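Oxygen-independent coproporphyrinogen III oxidase (Escherichia coli, PDB 1OLT) catalyses the anaerobic oxidative decarboxylation of two propionate groups of coproporphyrinogen III, giving protoporphyrinogen IX of heme biosynthesis, as a radical SAM enzyme with a [4Fe-4S] cluster. Local coordinates at residues A[335-341]-A[356-362]; A[38-42]-A[96-100]. Numbering follows the deposited sequence.

In the fold
Both interactions lie on the same side of the chain's centre, about 12 Å apart between their centres, and they meet through direct packing. Along the chain interaction 2 comes first, joining helix 38-45 to the end of helix 80-96 and the turn that follows it, in the radical SAM core; interaction 1 follows, pairing two strands of a three-stranded antiparallel sheet whose third member is strand 329-332. Leu357 of interaction 1 packs on Glu38, Phe41 and Arg96 of interaction 2, and Ala337 touches Phe41. Helix 38-45 thus lies against the small sheet and the core together. Interaction 1 is the nearer to bound S-adenosylmethionine, about 5 Å from the Gln338 side chain to the bound molecule.

Interaction 1: residues A[335-341]-A[356-362]; sequences CYAQNQK and ALWRGIA
Strands 335-339 and 357-362 run antiparallel, 175° between directions and 4.5 Å between axes at closest approach. Tyr336 and Ile361 form a hydrogen-bonded pair with both backbone bonds made: Tyr336 N to Ile361 O at 2.9 Å and Ile361 N to Tyr336 O at 2.8 Å. Next comes the non-hydrogen-bonded pair Ala337-Gly360, CA to CA only 4.0 Å; a CB on Gly360 would clash with Tyr336 O. In the pair after it Gln338 N donates to Arg359 O (2.7 Å), while Gln338 O accepts from both Arg359 N (3.3 Å) and Trp358 N (2.9 Å). This is a classic beta bulge, Trp358 (phi/psi -111/-57°) and Arg359 together facing Gln338, and it shifts the register by one so that Asn339 pairs with Leu357. The strand pair belongs to a three-stranded sheet beside the S-adenosylmethionine site: Gln338 packs on Ile329, a residue that binds S-adenosylmethionine. Extended Gln338 (chi1 and chi2 both t) receives Arg359 NE at 3.0 Å and Arg359 NH2 at 2.9 Å on its OE1, and its NE2 donates to Ser327 O. Beyond the bulge, Gln340 N donates to Ala356 O (2.9 Å); Gln340 OE1 lies over one face of the Trp358 ring, Gln340 NE2 is hydrogen-bonded to Gln349 OE1 of helix 343-353, and Gln349 NE2 to Leu357 O. A water bridges Asn339 OD1 and Ala356 N, 2.9 Å from each, while Asn339 ND2 is hydrogen-bonded to Gly325 O and Glu92 OE2. Tyr336 OH is hydrogen-bonded to Tyr26 O.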
loop_
_atom_site.group_PDB
_atom_site.type_symbol
_atom_site.label_atom_id
_atom_site.label_comp_id
_atom_site.label_asym_id
_atom_site.label_seq_id
_atom_site.Cartn_x
_atom_site.Cartn_y
_atom_site.Cartn_z
ATOM N N CYS A 335 -16.693 -2.126 7.713
ATOM C CA CYS A 335 -16.196 -3.460 8.005
ATOM C C CYS A 335 -14.946 -3.735 7.197
ATOM O O CYS A 335 -14.726 -3.126 6.169
ATOM C CB CYS A 335 -17.223 -4.574 7.698
ATOM S SG CYS A 335 -18.771 -4.429 8.550
ATOM N N TYR A 336 -14.084 -4.601 7.704
ATOM C CA TYR A 336 -13.010 -5.181 6.932
ATOM C C TYR A 336 -13.315 -6.685 6.773
ATOM O O TYR A 336 -13.788 -7.323 7.681
ATOM C CB TYR A 336 -11.621 -4.967 7.567
ATOM C CG TYR A 336 -11.271 -3.520 7.924
ATOM C CD1 TYR A 336 -11.812 -2.443 7.207
ATOM C CD2 TYR A 336 -10.399 -3.219 8.978
ATOM C CE1 TYR A 336 -11.501 -1.116 7.520
ATOM C CE2 TYR A 336 -10.088 -1.878 9.317
ATOM C CZ TYR A 336 -10.639 -0.831 8.569
ATOM O OH TYR A 336 -10.381 0.498 8.877
ATOM N N ALA A 337 -13.019 -7.230 5.597
ATOM C CA ALA A 337 -13.244 -8.627 5.281
ATOM C C ALA A 337 -12.121 -9.106 4.393
ATOM O O ALA A 337 -11.737 -8.431 3.443
ATOM C CB ALA A 337 -14.597 -8.760 4.566
ATOM N N GLN A 338 -11.628 -10.297 4.645
ATOM C CA GLN A 338 -10.515 -10.814 3.866
ATOM C C GLN A 338 -10.844 -12.177 3.324
ATOM O O GLN A 338 -11.413 -13.014 4.027
ATOM C CB GLN A 338 -9.236 -10.975 4.713
ATOM C CG GLN A 338 -7.985 -11.219 3.937
ATOM C CD GLN A 338 -6.686 -11.202 4.768
ATOM O OE1 GLN A 338 -6.728 -11.419 5.968
ATOM N NE2 GLN A 338 -5.541 -10.938 4.104
ATOM N N ASN A 339 -10.456 -12.380 2.088
ATOM C CA ASN A 339 -10.472 -13.694 1.460
ATOM C C ASN A 339 -9.406 -14.632 2.031
ATOM O O ASN A 339 -8.343 -14.195 2.530
ATOM C CB ASN A 339 -10.227 -13.537 -0.042
ATOM C CG ASN A 339 -11.454 -13.069 -0.808
ATOM O OD1 ASN A 339 -12.611 -13.131 -0.312
ATOM N ND2 ASN A 339 -11.214 -12.619 -2.094
ATOM N N GLN A 340 -9.696 -15.920 1.981
ATOM C CA GLN A 340 -8.714 -17.006 2.161
ATOM C C GLN A 340 -7.346 -16.593 1.626
ATOM O O GLN A 340 -7.226 -16.150 0.493
ATOM C CB GLN A 340 -9.222 -18.289 1.444
ATOM C CG GLN A 340 -10.546 -18.860 1.960
ATOM C CD GLN A 340 -10.514 -19.445 3.349
ATOM O OE1 GLN A 340 -9.449 -19.656 3.932
ATOM N NE2 GLN A 340 -11.704 -19.662 3.917
ATOM N N LYS A 341 -6.323 -16.779 2.447
ATOM C CA LYS A 341 -4.967 -16.485 2.068
ATOM C C LYS A 341 -4.198 -17.652 1.463
ATOM O O LYS A 341 -3.149 -17.460 0.910
ATOM C CB LYS A 341 -4.175 -15.855 3.243
ATOM C CG LYS A 341 -3.757 -16.766 4.360
ATOM C CD LYS A 341 -3.238 -15.934 5.607
ATOM C CE LYS A 341 -1.990 -15.084 5.284
ATOM N NZ LYS A 341 -1.823 -13.916 6.234
ATOM N N ALA A 356 -14.772 -16.349 -1.359
ATOM C CA ALA A 356 -13.709 -16.871 -0.528
ATOM C C ALA A 356 -13.626 -16.139 0.803
ATOM O O ALA A 356 -12.574 -16.129 1.428
ATOM C CB ALA A 356 -12.387 -16.761 -1.278
ATOM N N LEU A 357 -14.719 -15.558 1.257
ATOM C CA LEU A 357 -14.706 -14.828 2.538
ATOM C C LEU A 357 -14.237 -15.727 3.652
ATOM O O LEU A 357 -14.818 -16.787 3.899
ATOM C CB LEU A 357 -16.083 -14.248 2.882
ATOM C CG LEU A 357 -16.185 -13.551 4.251
ATOM C CD1 LEU A 357 -15.373 -12.364 4.333
ATOM C CD2 LEU A 357 -17.649 -13.175 4.499
ATOM N N TRP A 358 -13.191 -15.278 4.333
ATOM C CA TRP A 358 -12.512 -16.036 5.386
ATOM C C TRP A 358 -12.730 -15.429 6.768
ATOM O O TRP A 358 -13.189 -16.096 7.701
ATOM C CB TRP A 358 -11.032 -16.073 5.070
ATOM C CG TRP A 358 -10.176 -16.713 6.071
ATOM C CD1 TRP A 358 -10.485 -17.770 6.862
ATOM C CD2 TRP A 358 -8.845 -16.358 6.379
ATOM N NE1 TRP A 358 -9.414 -18.096 7.651
ATOM C CE2 TRP A 358 -8.401 -17.229 7.402
ATOM C CE3 TRP A 358 -7.966 -15.376 5.903
ATOM C CZ2 TRP A 358 -7.136 -17.141 7.962
ATOM C CZ3 TRP A 358 -6.695 -15.297 6.426
ATOM C CH2 TRP A 358 -6.284 -16.176 7.467
ATOM N N ARG A 359 -12.356 -14.172 6.914
ATOM C CA ARG A 359 -12.433 -13.517 8.206
ATOM C C ARG A 359 -12.619 -12.029 8.043
ATOM O O ARG A 359 -12.470 -11.505 6.956
ATOM C CB ARG A 359 -11.159 -13.780 8.994
ATOM C CG ARG A 359 -9.926 -13.369 8.257
ATOM C CD ARG A 359 -8.607 -13.640 9.036
ATOM N NE ARG A 359 -7.476 -13.009 8.423
ATOM C CZ ARG A 359 -6.322 -12.716 9.044
ATOM N NH1 ARG A 359 -6.182 -12.979 10.330
ATOM N NH2 ARG A 359 -5.300 -12.145 8.372
ATOM N N GLY A 360 -12.964 -11.353 9.138
ATOM C CA GLY A 360 -13.091 -9.910 9.098
ATOM C C GLY A 360 -13.548 -9.319 10.413
ATOM O O GLY A 360 -13.562 -9.998 11.432
ATOM N N ILE A 361 -13.921 -8.037 10.381
ATOM C CA ILE A 361 -14.407 -7.312 11.562
ATOM C C ILE A 361 -15.444 -6.250 11.196
ATOM O O ILE A 361 -15.260 -5.520 10.228
ATOM C CB ILE A 361 -13.213 -6.605 12.275
ATOM C CG1 ILE A 361 -13.681 -5.906 13.599
ATOM C CG2 ILE A 361 -12.570 -5.609 11.385
ATOM C CD1 ILE A 361 -12.673 -6.015 14.649
ATOM N N ALA A 362 -16.498 -6.141 11.995
ATOM C CA ALA A 362 -17.433 -5.025 11.902
ATOM C C ALA A 362 -16.920 -4.022 12.927
ATOM O O ALA A 362 -16.914 -4.321 14.092
ATOM C CB ALA A 362 -18.836 -5.472 12.274
HETATM O O HOH W 1 -14.808 -13.549 -2.116
#

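Interaction 2: residues A[38-42]-A[96-100]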
loop_
_atom_site.group_PDB
_atom_site.type_symbol
_atom_site.label_atom_id
_atom_site.label_comp_id
_atom_site.label_asym_id
_atom_site.label_seq_id
_atom_site.Cartn_x
_atom_site.Cartn_y
_atom_site.Cartn_z
ATOM N N GLU A 38 -20.918 -14.283 6.077
ATOM C CA GLU A 38 -21.534 -13.802 4.880
ATOM C C GLU A 38 -22.589 -12.805 5.179
ATOM O O GLU A 38 -22.757 -11.865 4.415
ATOM C CB GLU A 38 -22.149 -14.965 4.156
ATOM C CG GLU A 38 -22.736 -14.614 2.817
ATOM C CD GLU A 38 -21.739 -14.038 1.828
ATOM O OE1 GLU A 38 -20.492 -14.144 1.987
ATOM O OE2 GLU A 38 -22.234 -13.489 0.848
ATOM N N GLN A 39 -23.320 -12.953 6.284
ATOM C CA GLN A 39 -24.364 -11.990 6.473
ATOM C C GLN A 39 -23.721 -10.624 6.809
ATOM O O GLN A 39 -24.209 -9.576 6.396
ATOM C CB GLN A 39 -25.443 -12.508 7.509
ATOM C CG GLN A 39 -26.254 -13.757 6.982
ATOM C CD GLN A 39 -26.930 -13.518 5.615
ATOM O OE1 GLN A 39 -27.748 -12.604 5.494
ATOM N NE2 GLN A 39 -26.590 -14.331 4.605
ATOM N N ALA A 40 -22.660 -10.641 7.618
ATOM C CA ALA A 40 -22.063 -9.382 8.072
ATOM C C ALA A 40 -21.575 -8.683 6.851
ATOM O O ALA A 40 -21.691 -7.481 6.723
ATOM C CB ALA A 40 -20.903 -9.634 9.040
ATOM N N PHE A 41 -21.087 -9.467 5.891
ATOM C CA PHE A 41 -20.600 -8.907 4.670
ATOM C C PHE A 41 -21.734 -8.244 3.894
ATOM O O PHE A 41 -21.589 -7.149 3.351
ATOM C CB PHE A 41 -19.899 -10.005 3.800
ATOM C CG PHE A 41 -19.291 -9.494 2.592
ATOM C CD1 PHE A 41 -18.066 -8.898 2.644
ATOM C CD2 PHE A 41 -19.932 -9.586 1.377
ATOM C CE1 PHE A 41 -17.448 -8.406 1.487
ATOM C CE2 PHE A 41 -19.333 -9.084 0.193
ATOM C CZ PHE A 41 -18.104 -8.503 0.247
ATOM N N LEU A 42 -22.844 -8.936 3.791
ATOM C CA LEU A 42 -23.973 -8.384 3.050
ATOM C C LEU A 42 -24.524 -7.122 3.746
ATOM O O LEU A 42 -24.864 -6.176 3.061
ATOM C CB LEU A 42 -25.057 -9.419 2.886
ATOM C CG LEU A 42 -24.603 -10.623 2.046
ATOM C CD1 LEU A 42 -25.787 -11.602 1.986
ATOM C CD2 LEU A 42 -24.192 -10.253 0.663
ATOM N N ARG A 96 -20.009 -11.926 -6.794
ATOM C CA ARG A 96 -19.934 -10.703 -5.969
ATOM C C ARG A 96 -20.432 -9.472 -6.686
ATOM O O ARG A 96 -21.159 -8.660 -6.097
ATOM C CB ARG A 96 -18.520 -10.427 -5.478
ATOM C CG ARG A 96 -18.073 -11.313 -4.364
ATOM C CD ARG A 96 -18.919 -11.089 -3.151
ATOM N NE ARG A 96 -18.423 -11.632 -1.900
ATOM C CZ ARG A 96 -19.178 -12.250 -0.979
ATOM N NH1 ARG A 96 -20.445 -12.556 -1.199
ATOM N NH2 ARG A 96 -18.629 -12.641 0.167
ATOM N N ALA A 97 -20.124 -9.362 -7.957
ATOM C CA ALA A 97 -20.472 -8.170 -8.709
ATOM C C ALA A 97 -21.949 -7.736 -8.743
ATOM O O ALA A 97 -22.199 -6.524 -8.713
ATOM C CB ALA A 97 -19.898 -8.242 -10.103
ATOM N N PRO A 98 -22.935 -8.645 -8.806
ATOM C CA PRO A 98 -24.333 -8.205 -8.726
ATOM C C PRO A 98 -24.679 -7.465 -7.432
ATOM O O PRO A 98 -25.600 -6.678 -7.441
ATOM C CB PRO A 98 -25.160 -9.508 -8.857
ATOM C CG PRO A 98 -24.212 -10.489 -9.543
ATOM C CD PRO A 98 -22.821 -10.108 -9.049
ATOM N N LEU A 99 -23.934 -7.698 -6.358
ATOM C CA LEU A 99 -24.142 -6.971 -5.097
ATOM C C LEU A 99 -23.844 -5.461 -5.261
ATOM O O LEU A 99 -24.314 -4.645 -4.490
ATOM C CB LEU A 99 -23.271 -7.549 -3.983
ATOM C CG LEU A 99 -23.457 -9.024 -3.645
ATOM C CD1 LEU A 99 -22.474 -9.391 -2.625
ATOM C CD2 LEU A 99 -24.860 -9.332 -3.169
ATOM N N PHE A 100 -23.084 -5.117 -6.298
ATOM C CA PHE A 100 -22.629 -3.760 -6.536
ATOM C C PHE A 100 -23.161 -3.160 -7.822
ATOM O O PHE A 100 -22.565 -2.196 -8.328
ATOM C CB PHE A 100 -21.058 -3.768 -6.560
ATOM C CG PHE A 100 -20.447 -4.303 -5.288
ATOM C CD1 PHE A 100 -20.255 -3.463 -4.161
ATOM C CD2 PHE A 100 -20.121 -5.629 -5.179
ATOM C CE1 PHE A 100 -19.697 -3.974 -2.974
ATOM C CE2 PHE A 100 -19.592 -6.153 -4.007
ATOM C CZ PHE A 100 -19.378 -5.323 -2.895
#
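A bidentate salt bridge, backed by an aromatic ring and a small apolar contact, joins the start of helix 38-45 to the C-terminal end of helix 80-96 (Arg96) and the short 3-10 turn after it (Leu99). The carboxylate of Glu38 meets the guanidinium of Arg96 end-on: Arg96 NH1 donates to Glu38 OE2 at 2.9 Å and Arg96 NH2 to Glu38 OE1 at 3.0 Å, both nearly straight, with Glu38 OE2 near the guanidinium plane. That plane is also flanked by Phe41, one helical turn along from Glu38, whose CE2 lies 3.4 Å from Arg96 CZ over one guanidinium face, while Arg96 NH2 sits over a face of the ring. Charge pairing at the edge thus leaves the flat surface of the guanidinium to pack against the aromatic ring. Leu99 completes the contact from the 3-10 turn, its CD1 reaching Leu42 CD2 at 3.8 Å and the edge of the Phe41 ring at 4.2 Å from CE2. Leu357 of strand 357-362 packs on Glu38, Phe41 and Arg96, and Phe41 extends to Leu322 and Ile332. The side chain of Phe41 is about 11 Å from bound S-adenosylmethionine, so this is structural packing between an N-terminal helix and a helix-to-strand connection of the radical SAM core, a partial TIM-barrel fold.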